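Long-range contact in rhamnogalacturonan endolyase YesW (PDB 2ZUX), which cleaves the rhamnogalacturonan backbone of plant cell-wall pectin by endo-type elimination and binds calcium ions: residues K162-A174 with V194-T206. Sequence-based numbering, arbitrary orientation.
Sequences KLWRINLGKNIRA and VAMKTADGTKDGT. With RAM (alpha-L-rhamnopyranose), chain P; RAM (alpha-L-rhamnopyranose), chain O.
Trp164 turns an edge of its indole, not a face, to Val194: CG2 of Val194 lies near the ring plane, 4.0 Å from Trp164 CZ2, where one blade of the beta-propeller meets the next. A chi1 of 47° places CG between backbone N and carbonyl carbon, and the far benzo edge (CZ2, CH2) meets Val194; NE1 bonds to Gly236 O. One face of the Arg165 guanidinium carries Lys162 NZ, 3.7 Å above its centre; Asp154 pairs with Arg165, Asp97 with Lys162. Further along the seam, Leu168 CD2 sits 3.9 Å from Met196 SD and also touches Thr198 CG2, while Ile172 CD1 rests on Ala199 CB.

The backbones join through a single antiparallel bridge, a hydrogen-bonded pair of Asn167 and Lys203. Lys203 N reaches Asn167 O almost linearly (2.8 Å, 177° at the hydrogen), whereas Asn167 N meets Lys203 O in the carbonyl plane but less straight (149°).

At this junction two rhamnoses are bound, and Lys170 lines both pockets. Its CB lies 3.4 Å from O1 of the chain O sugar, whose pocket includes Asp150 and Arg218. Its NZ approaches O2 of the chain P sugar to 2.9 Å, beside Lys203 and Gly201, and O3 of that sugar donates to Gly201 O at 2.6 Å.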
ATOM      1  N   LYS A 162      19.457 -10.570  -2.700  1.00 15.06           N
ATOM      2  CA  LYS A 162      18.679 -10.262  -3.896  1.00 15.25           C
ATOM      3  C   LYS A 162      18.214 -11.566  -4.537  1.00 15.09           C
ATOM      4  O   LYS A 162      19.026 -12.367  -5.014  1.00 15.98           O
ATOM      5  CB  LYS A 162      19.504  -9.429  -4.876  1.00 15.63           C
ATOM      6  CG  LYS A 162      18.757  -9.046  -6.142  1.00 16.95           C
ATOM      7  CD  LYS A 162      19.710  -8.397  -7.124  1.00 19.52           C
ATOM      8  CE  LYS A 162      19.196  -8.514  -8.540  1.00 19.98           C
ATOM      9  NZ  LYS A 162      20.267  -8.160  -9.506  1.00 22.05           N
ATOM     10  N   LEU A 163      16.905 -11.787  -4.543  1.00 14.05           N
ATOM     11  CA  LEU A 163      16.359 -13.035  -5.069  1.00 13.90           C
ATOM     12  C   LEU A 163      16.281 -13.062  -6.583  1.00 13.43           C
ATOM     13  O   LEU A 163      16.518 -14.105  -7.192  1.00 14.06           O
ATOM     14  CB  LEU A 163      14.993 -13.337  -4.454  1.00 13.97           C
ATOM     15  CG  LEU A 163      14.982 -13.459  -2.928  1.00 14.23           C
ATOM     16  CD1 LEU A 163      13.577 -13.727  -2.442  1.00 15.67           C
ATOM     17  CD2 LEU A 163      15.935 -14.556  -2.441  1.00 15.98           C
ATOM     18  N   TRP A 164      15.935 -11.920  -7.179  1.00 12.74           N
ATOM     19  CA  TRP A 164      15.792 -11.802  -8.623  1.00 11.86           C
ATOM     20  C   TRP A 164      15.550 -10.375  -9.056  1.00 11.71           C
ATOM     21  O   TRP A 164      15.254  -9.503  -8.232  1.00 11.39           O
ATOM     22  CB  TRP A 164      14.642 -12.677  -9.137  1.00 11.82           C
ATOM     23  CG  TRP A 164      13.341 -12.580  -8.376  1.00 11.94           C
ATOM     24  CD1 TRP A 164      12.890 -13.449  -7.425  1.00 12.44           C
ATOM     25  CD2 TRP A 164      12.313 -11.587  -8.524  1.00 10.99           C
ATOM     26  NE1 TRP A 164      11.654 -13.067  -6.970  1.00 12.37           N
ATOM     27  CE2 TRP A 164      11.270 -11.930  -7.631  1.00 11.00           C
ATOM     28  CE3 TRP A 164      12.169 -10.442  -9.320  1.00 11.82           C
ATOM     29  CZ2 TRP A 164      10.107 -11.162  -7.503  1.00 11.86           C
ATOM     30  CZ3 TRP A 164      11.009  -9.674  -9.188  1.00 11.86           C
ATOM     31  CH2 TRP A 164       9.993 -10.049  -8.291  1.00 11.60           C
ATOM     32  N   ARG A 165      15.687 -10.174 -10.362  1.00 11.34           N
ATOM     33  CA  ARG A 165      15.296  -8.952 -11.045  1.00 11.53           C
ATOM     34  C   ARG A 165      14.489  -9.317 -12.278  1.00 11.56           C
ATOM     35  O   ARG A 165      14.896 -10.184 -13.064  1.00 11.76           O
ATOM     36  CB  ARG A 165      16.526  -8.135 -11.464  1.00 11.63           C
ATOM     37  CG  ARG A 165      16.233  -6.970 -12.434  1.00 11.77           C
ATOM     38  CD  ARG A 165      17.408  -6.008 -12.547  1.00 12.50           C
ATOM     39  NE  ARG A 165      17.727  -5.479 -11.223  1.00 12.65           N
ATOM     40  CZ  ARG A 165      18.896  -4.960 -10.860  1.00 13.60           C
ATOM     41  NH1 ARG A 165      19.899  -4.846 -11.731  1.00 15.01           N
ATOM     42  NH2 ARG A 165      19.057  -4.539  -9.615  1.00 14.03           N
ATOM     43  N   ILE A 166      13.350  -8.647 -12.437  1.00 11.25           N
ATOM     44  CA  ILE A 166      12.560  -8.689 -13.662  1.00 11.26           C
ATOM     45  C   ILE A 166      12.796  -7.378 -14.400  1.00 11.12           C
ATOM     46  O   ILE A 166      12.743  -6.304 -13.795  1.00 11.66           O
ATOM     47  CB  ILE A 166      11.051  -8.853 -13.342  1.00 11.60           C
ATOM     48  CG1 ILE A 166      10.785 -10.242 -12.762  1.00 11.14           C
ATOM     49  CG2 ILE A 166      10.163  -8.580 -14.583  1.00 11.76           C
ATOM     50  CD1 ILE A 166       9.381 -10.429 -12.229  1.00 11.96           C
ATOM     51  N   ASN A 167      13.076  -7.468 -15.696  1.00 10.70           N
ATOM     52  CA  ASN A 167      13.216  -6.286 -16.527  1.00 10.98           C
ATOM     53  C   ASN A 167      12.006  -6.206 -17.450  1.00 10.73           C
ATOM     54  O   ASN A 167      11.844  -7.047 -18.334  1.00 10.87           O
ATOM     55  CB  ASN A 167      14.514  -6.348 -17.341  1.00 11.31           C
ATOM     56  CG  ASN A 167      14.733  -5.096 -18.170  1.00 11.78           C
ATOM     57  OD1 ASN A 167      13.778  -4.415 -18.545  1.00 11.96           O
ATOM     58  ND2 ASN A 167      15.989  -4.775 -18.447  1.00 13.28           N
ATOM     59  N   LEU A 168      11.147  -5.210 -17.244  1.00 10.43           N
ATOM     60  CA  LEU A 168       9.899  -5.168 -18.010  1.00 10.46           C
ATOM     61  C   LEU A 168      10.123  -4.865 -19.493  1.00 10.30           C
ATOM     62  O   LEU A 168       9.275  -5.189 -20.323  1.00 10.65           O
ATOM     63  CB  LEU A 168       8.893  -4.205 -17.376  1.00 10.88           C
ATOM     64  CG  LEU A 168       8.255  -4.780 -16.104  1.00 12.00           C
ATOM     65  CD1 LEU A 168       7.668  -3.685 -15.261  1.00 13.92           C
ATOM     66  CD2 LEU A 168       7.181  -5.812 -16.440  1.00 14.21           C
ATOM     67  N   GLY A 169      11.267  -4.266 -19.811  1.00 10.70           N
ATOM     68  CA  GLY A 169      11.732  -4.144 -21.189  1.00 10.69           C
ATOM     69  C   GLY A 169      11.192  -2.926 -21.913  1.00 11.22           C
ATOM     70  O   GLY A 169      10.427  -2.126 -21.363  1.00 10.82           O
ATOM     71  N   LYS A 170      11.599  -2.786 -23.173  1.00 10.99           N
ATOM     72  CA  LYS A 170      11.341  -1.573 -23.949  1.00 11.57           C
ATOM     73  C   LYS A 170       9.867  -1.302 -24.240  1.00 11.09           C
ATOM     74  O   LYS A 170       9.515  -0.172 -24.589  1.00 11.28           O
ATOM     75  CB  LYS A 170      12.114  -1.622 -25.270  1.00 11.88           C
ATOM     76  CG  LYS A 170      11.653  -2.730 -26.212  1.00 12.75           C
ATOM     77  CD  LYS A 170      12.388  -2.714 -27.547  1.00 13.62           C
ATOM     78  CE  LYS A 170      13.888  -2.919 -27.390  1.00 14.86           C
ATOM     79  NZ  LYS A 170      14.221  -4.280 -26.890  1.00 15.01           N
ATOM     80  N   ASN A 171       9.015  -2.317 -24.115  1.00 10.82           N
ATOM     81  CA  ASN A 171       7.601  -2.151 -24.445  1.00 10.73           C
ATOM     82  C   ASN A 171       6.716  -1.824 -23.245  1.00 10.42           C
ATOM     83  O   ASN A 171       5.496  -1.803 -23.366  1.00 10.72           O
ATOM     84  CB  ASN A 171       7.073  -3.338 -25.243  1.00 11.17           C
ATOM     85  CG  ASN A 171       7.786  -3.501 -26.566  1.00 10.67           C
ATOM     86  OD1 ASN A 171       8.285  -4.585 -26.885  1.00 13.96           O
ATOM     87  ND2 ASN A 171       7.871  -2.423 -27.332  1.00  9.80           N
ATOM     88  N   ILE A 172       7.344  -1.531 -22.109  1.00  9.94           N
ATOM     89  CA  ILE A 172       6.632  -1.038 -20.940  1.00 10.30           C
ATOM     90  C   ILE A 172       7.249   0.302 -20.556  1.00 10.14           C
ATOM     91  O   ILE A 172       8.387   0.356 -20.065  1.00 10.91           O
ATOM     92  CB  ILE A 172       6.708  -2.041 -19.749  1.00 10.24           C
ATOM     93  CG1 ILE A 172       5.971  -3.356 -20.070  1.00 10.82           C
ATOM     94  CG2 ILE A 172       6.169  -1.397 -18.463  1.00 10.80           C
ATOM     95  CD1 ILE A 172       4.459  -3.238 -20.312  1.00 11.64           C
ATOM     96  N   ARG A 173       6.503   1.380 -20.781  1.00 10.24           N
ATOM     97  CA  ARG A 173       6.997   2.722 -20.482  1.00 10.12           C
ATOM     98  C   ARG A 173       7.118   2.941 -18.971  1.00  9.98           C
ATOM     99  O   ARG A 173       6.320   2.412 -18.199  1.00 10.24           O
ATOM    100  CB  ARG A 173       6.057   3.766 -21.090  1.00 10.25           C
ATOM    101  CG  ARG A 173       6.694   5.117 -21.326  1.00 10.50           C
ATOM    102  CD  ARG A 173       5.667   6.120 -21.788  1.00 10.50           C
ATOM    103  NE  ARG A 173       6.311   7.279 -22.396  1.00 11.04           N
ATOM    104  CZ  ARG A 173       5.865   8.526 -22.306  1.00 11.22           C
ATOM    105  NH1 ARG A 173       4.754   8.812 -21.627  1.00 12.29           N
ATOM    106  NH2 ARG A 173       6.543   9.496 -22.903  1.00 11.81           N
ATOM    107  N   ALA A 174       8.136   3.692 -18.552  1.00 10.12           N
ATOM    108  CA  ALA A 174       8.319   4.050 -17.143  1.00 10.02           C
ATOM    109  C   ALA A 174       7.554   5.304 -16.757  1.00 10.06           C
ATOM    110  O   ALA A 174       7.588   6.307 -17.473  1.00 10.01           O
ATOM    111  CB  ALA A 174       9.793   4.260 -16.840  1.00 10.36           C
ATOM    112  N   VAL A 194       3.897 -12.401  -7.803  1.00 10.60           N
ATOM    113  CA  VAL A 194       3.932 -11.013  -8.251  1.00 10.85           C
ATOM    114  C   VAL A 194       3.250 -10.936  -9.611  1.00 10.96           C
ATOM    115  O   VAL A 194       3.622 -11.668 -10.527  1.00 11.30           O
ATOM    116  CB  VAL A 194       5.393 -10.479  -8.340  1.00 10.90           C
ATOM    117  CG1 VAL A 194       5.404  -9.013  -8.749  1.00 11.68           C
ATOM    118  CG2 VAL A 194       6.143 -10.668  -7.016  1.00 11.79           C
ATOM    119  N   ALA A 195       2.249 -10.068  -9.738  1.00 10.53           N
ATOM    120  CA  ALA A 195       1.498  -9.958 -10.986  1.00 10.30           C
ATOM    121  C   ALA A 195       1.522  -8.534 -11.493  1.00 10.07           C
ATOM    122  O   ALA A 195       1.373  -7.588 -10.714  1.00 10.21           O
ATOM    123  CB  ALA A 195       0.059 -10.409 -10.795  1.00 10.75           C
ATOM    124  N   MET A 196       1.681  -8.378 -12.804  1.00  9.50           N
ATOM    125  CA  MET A 196       1.686  -7.048 -13.411  1.00 10.49           C
ATOM    126  C   MET A 196       1.539  -7.173 -14.913  1.00 10.11           C
ATOM    127  O   MET A 196       1.687  -8.256 -15.480  1.00 10.53           O
ATOM    128  CB  MET A 196       2.974  -6.282 -13.061  1.00 10.73           C
ATOM    129  CG  MET A 196       4.236  -6.884 -13.653  1.00 11.61           C
ATOM    130  SD  MET A 196       5.700  -6.234 -12.837  1.00 13.32           S
ATOM    131  CE  MET A 196       5.792  -7.369 -11.490  1.00 16.53           C
ATOM    132  N   LYS A 197       1.268  -6.038 -15.548  1.00  9.69           N
ATOM    133  CA  LYS A 197       1.213  -5.940 -16.997  1.00 10.08           C
ATOM    134  C   LYS A 197       2.622  -6.041 -17.575  1.00  9.71           C
ATOM    135  O   LYS A 197       3.558  -5.427 -17.072  1.00  9.99           O
ATOM    136  CB  LYS A 197       0.551  -4.616 -17.381  1.00 10.24           C
ATOM    137  CG  LYS A 197       0.320  -4.411 -18.868  1.00 10.19           C
ATOM    138  CD  LYS A 197      -0.590  -3.199 -19.052  1.00 11.19           C
ATOM    139  CE  LYS A 197      -0.966  -2.958 -20.503  1.00 10.86           C
ATOM    140  NZ  LYS A 197       0.187  -2.437 -21.292  1.00 11.35           N
ATOM    141  N   THR A 198       2.758  -6.860 -18.613  1.00 10.09           N
ATOM    142  CA  THR A 198       4.045  -7.139 -19.252  1.00 10.12           C
ATOM    143  C   THR A 198       3.866  -7.013 -20.760  1.00 10.34           C
ATOM    144  O   THR A 198       2.767  -6.740 -21.247  1.00  9.91           O
ATOM    145  CB  THR A 198       4.529  -8.560 -18.895  1.00 10.05           C
ATOM    146  OG1 THR A 198       3.550  -9.497 -19.352  1.00 11.07           O
ATOM    147  CG2 THR A 198       4.721  -8.709 -17.381  1.00 10.93           C
ATOM    148  N   ALA A 199       4.945  -7.220 -21.503  1.00 10.48           N
ATOM    149  CA  ALA A 199       4.902  -7.071 -22.945  1.00 10.85           C
ATOM    150  C   ALA A 199       5.931  -7.975 -23.595  1.00 10.98           C
ATOM    151  O   ALA A 199       6.745  -8.609 -22.917  1.00 10.72           O
ATOM    152  CB  ALA A 199       5.159  -5.619 -23.329  1.00 10.72           C
ATOM    153  N   ASP A 200       5.909  -8.026 -24.922  1.00 11.12           N
ATOM    154  CA  ASP A 200       7.000  -8.656 -25.654  1.00 11.24           C
ATOM    155  C   ASP A 200       8.292  -8.025 -25.164  1.00 11.23           C
ATOM    156  O   ASP A 200       8.396  -6.802 -25.039  1.00 11.45           O
ATOM    157  CB  ASP A 200       6.861  -8.380 -27.151  1.00 11.54           C
ATOM    158  CG  ASP A 200       5.667  -9.073 -27.762  1.00 12.08           C
ATOM    159  OD1 ASP A 200       5.481 -10.281 -27.513  1.00 12.38           O
ATOM    160  OD2 ASP A 200       4.913  -8.392 -28.493  1.00 13.63           O
ATOM    161  N   GLY A 201       9.276  -8.855 -24.853  1.00 11.16           N
ATOM    162  CA  GLY A 201      10.551  -8.329 -24.410  1.00 11.22           C
ATOM    163  C   GLY A 201      10.715  -8.240 -22.907  1.00 11.31           C
ATOM    164  O   GLY A 201      11.814  -8.003 -22.434  1.00 11.16           O
ATOM    165  N   THR A 202       9.635  -8.396 -22.146  1.00 11.13           N
ATOM    166  CA  THR A 202       9.761  -8.495 -20.696  1.00 11.10           C
ATOM    167  C   THR A 202      10.609  -9.727 -20.384  1.00 11.19           C
ATOM    168  O   THR A 202      10.379 -10.793 -20.955  1.00 11.85           O
ATOM    169  CB  THR A 202       8.382  -8.616 -20.029  1.00 10.79           C
ATOM    170  OG1 THR A 202       7.657  -7.389 -20.209  1.00 10.61           O
ATOM    171  CG2 THR A 202       8.516  -8.927 -18.525  1.00 10.87           C
ATOM    172  N   LYS A 203      11.588  -9.566 -19.495  1.00 11.16           N
ATOM    173  CA  LYS A 203      12.491 -10.652 -19.129  1.00 11.98           C
ATOM    174  C   LYS A 203      12.240 -11.045 -17.676  1.00 11.38           C
ATOM    175  O   LYS A 203      12.323 -10.200 -16.771  1.00 11.32           O
ATOM    176  CB  LYS A 203      13.939 -10.208 -19.342  1.00 11.95           C
ATOM    177  CG  LYS A 203      14.969 -11.325 -19.213  1.00 14.14           C
ATOM    178  CD  LYS A 203      16.323 -10.949 -19.831  1.00 14.92           C
ATOM    179  CE  LYS A 203      16.940  -9.714 -19.181  1.00 19.04           C
ATOM    180  NZ  LYS A 203      17.356  -9.922 -17.761  1.00 21.24           N
ATOM    181  N   ASP A 204      11.932 -12.318 -17.453  1.00 10.83           N
ATOM    182  CA  ASP A 204      11.617 -12.781 -16.110  1.00 10.78           C
ATOM    183  C   ASP A 204      12.882 -12.926 -15.263  1.00 10.66           C
ATOM    184  O   ASP A 204      14.000 -12.671 -15.745  1.00 10.62           O
ATOM    185  CB  ASP A 204      10.694 -14.021 -16.126  1.00 10.88           C
ATOM    186  CG  ASP A 204      11.417 -15.351 -16.370  1.00 11.07           C
ATOM    187  OD1 ASP A 204      12.659 -15.415 -16.417  1.00 10.98           O
ATOM    188  OD2 ASP A 204      10.688 -16.356 -16.499  1.00 11.90           O
ATOM    189  N   GLY A 205      12.700 -13.304 -13.999  1.00 10.44           N
ATOM    190  CA  GLY A 205      13.812 -13.363 -13.062  1.00 10.90           C
ATOM    191  C   GLY A 205      14.843 -14.431 -13.376  1.00 11.19           C
ATOM    192  O   GLY A 205      15.936 -14.410 -12.812  1.00 11.93           O
ATOM    193  N   THR A 206      14.495 -15.356 -14.268  1.00 11.05           N
ATOM    194  CA  THR A 206      15.435 -16.400 -14.710  1.00 11.97           C
ATOM    195  C   THR A 206      16.093 -16.048 -16.040  1.00 11.96           C
ATOM    196  O   THR A 206      16.839 -16.852 -16.595  1.00 13.02           O
ATOM    197  CB  THR A 206      14.760 -17.785 -14.856  1.00 12.31           C
ATOM    198  OG1 THR A 206      13.920 -17.814 -16.020  1.00 13.29           O
ATOM    199  CG2 THR A 206      13.964 -18.159 -13.613  1.00 13.08           C
TER
HETATM  200  C1  RAM P 642      16.290  -9.003 -26.121  1.00 24.82           C
HETATM  201  C2  RAM P 642      15.183  -8.016 -25.753  1.00 23.82           C
HETATM  202  C3  RAM P 642      14.842  -8.142 -24.267  1.00 23.43           C
HETATM  203  C4  RAM P 642      16.098  -7.967 -23.420  1.00 23.87           C
HETATM  204  C5  RAM P 642      17.176  -8.952 -23.883  1.00 24.95           C
HETATM  205  C6  RAM P 642      18.495  -8.756 -23.141  1.00 25.17           C
HETATM  206  O1  RAM P 642      15.811 -10.328 -26.018  1.00 25.59           O
HETATM  207  O2  RAM P 642      15.617  -6.706 -26.051  1.00 24.22           O
HETATM  208  O3  RAM P 642      13.869  -7.194 -23.885  1.00 18.67           O
HETATM  209  O4  RAM P 642      15.767  -8.196 -22.068  1.00 25.69           O
HETATM  210  O5  RAM P 642      17.421  -8.817 -25.277  1.00 25.25           O
HETATM  211  C1  RAM O 641      16.377  -1.514 -23.249  1.00 21.31           C
HETATM  212  C2  RAM O 641      17.129  -1.882 -24.526  1.00 22.98           C
HETATM  213  C3  RAM O 641      16.774  -0.904 -25.645  1.00 22.98           C
HETATM  214  C4  RAM O 641      16.934   0.546 -25.189  1.00 22.12           C
HETATM  215  C5  RAM O 641      16.140   0.791 -23.901  1.00 21.68           C
HETATM  216  C6  RAM O 641      16.332   2.206 -23.363  1.00 21.91           C
HETATM  217  O1  RAM O 641      15.003  -1.805 -23.401  1.00 20.32           O
HETATM  218  O2  RAM O 641      18.516  -1.840 -24.266  1.00 24.86           O
HETATM  219  O3  RAM O 641      17.597  -1.140 -26.766  1.00 23.88           O
HETATM  220  O4  RAM O 641      16.525   1.418 -26.225  1.00 20.54           O
HETATM  221  O5  RAM O 641      16.557  -0.142 -22.917  1.00 21.00           O
HETATM  222  O   HOH W   1      17.209 -12.347 -11.607  1.00 15.37           O
HETATM  223  O   HOH W   2      15.241 -10.068 -15.805  1.00 16.76           O
HETATM  224  O   HOH W   3      13.820  -6.777 -20.705  1.00 19.61           O
HETATM  225  O   HOH W   4       9.019  -4.960 -23.044  1.00 13.54           O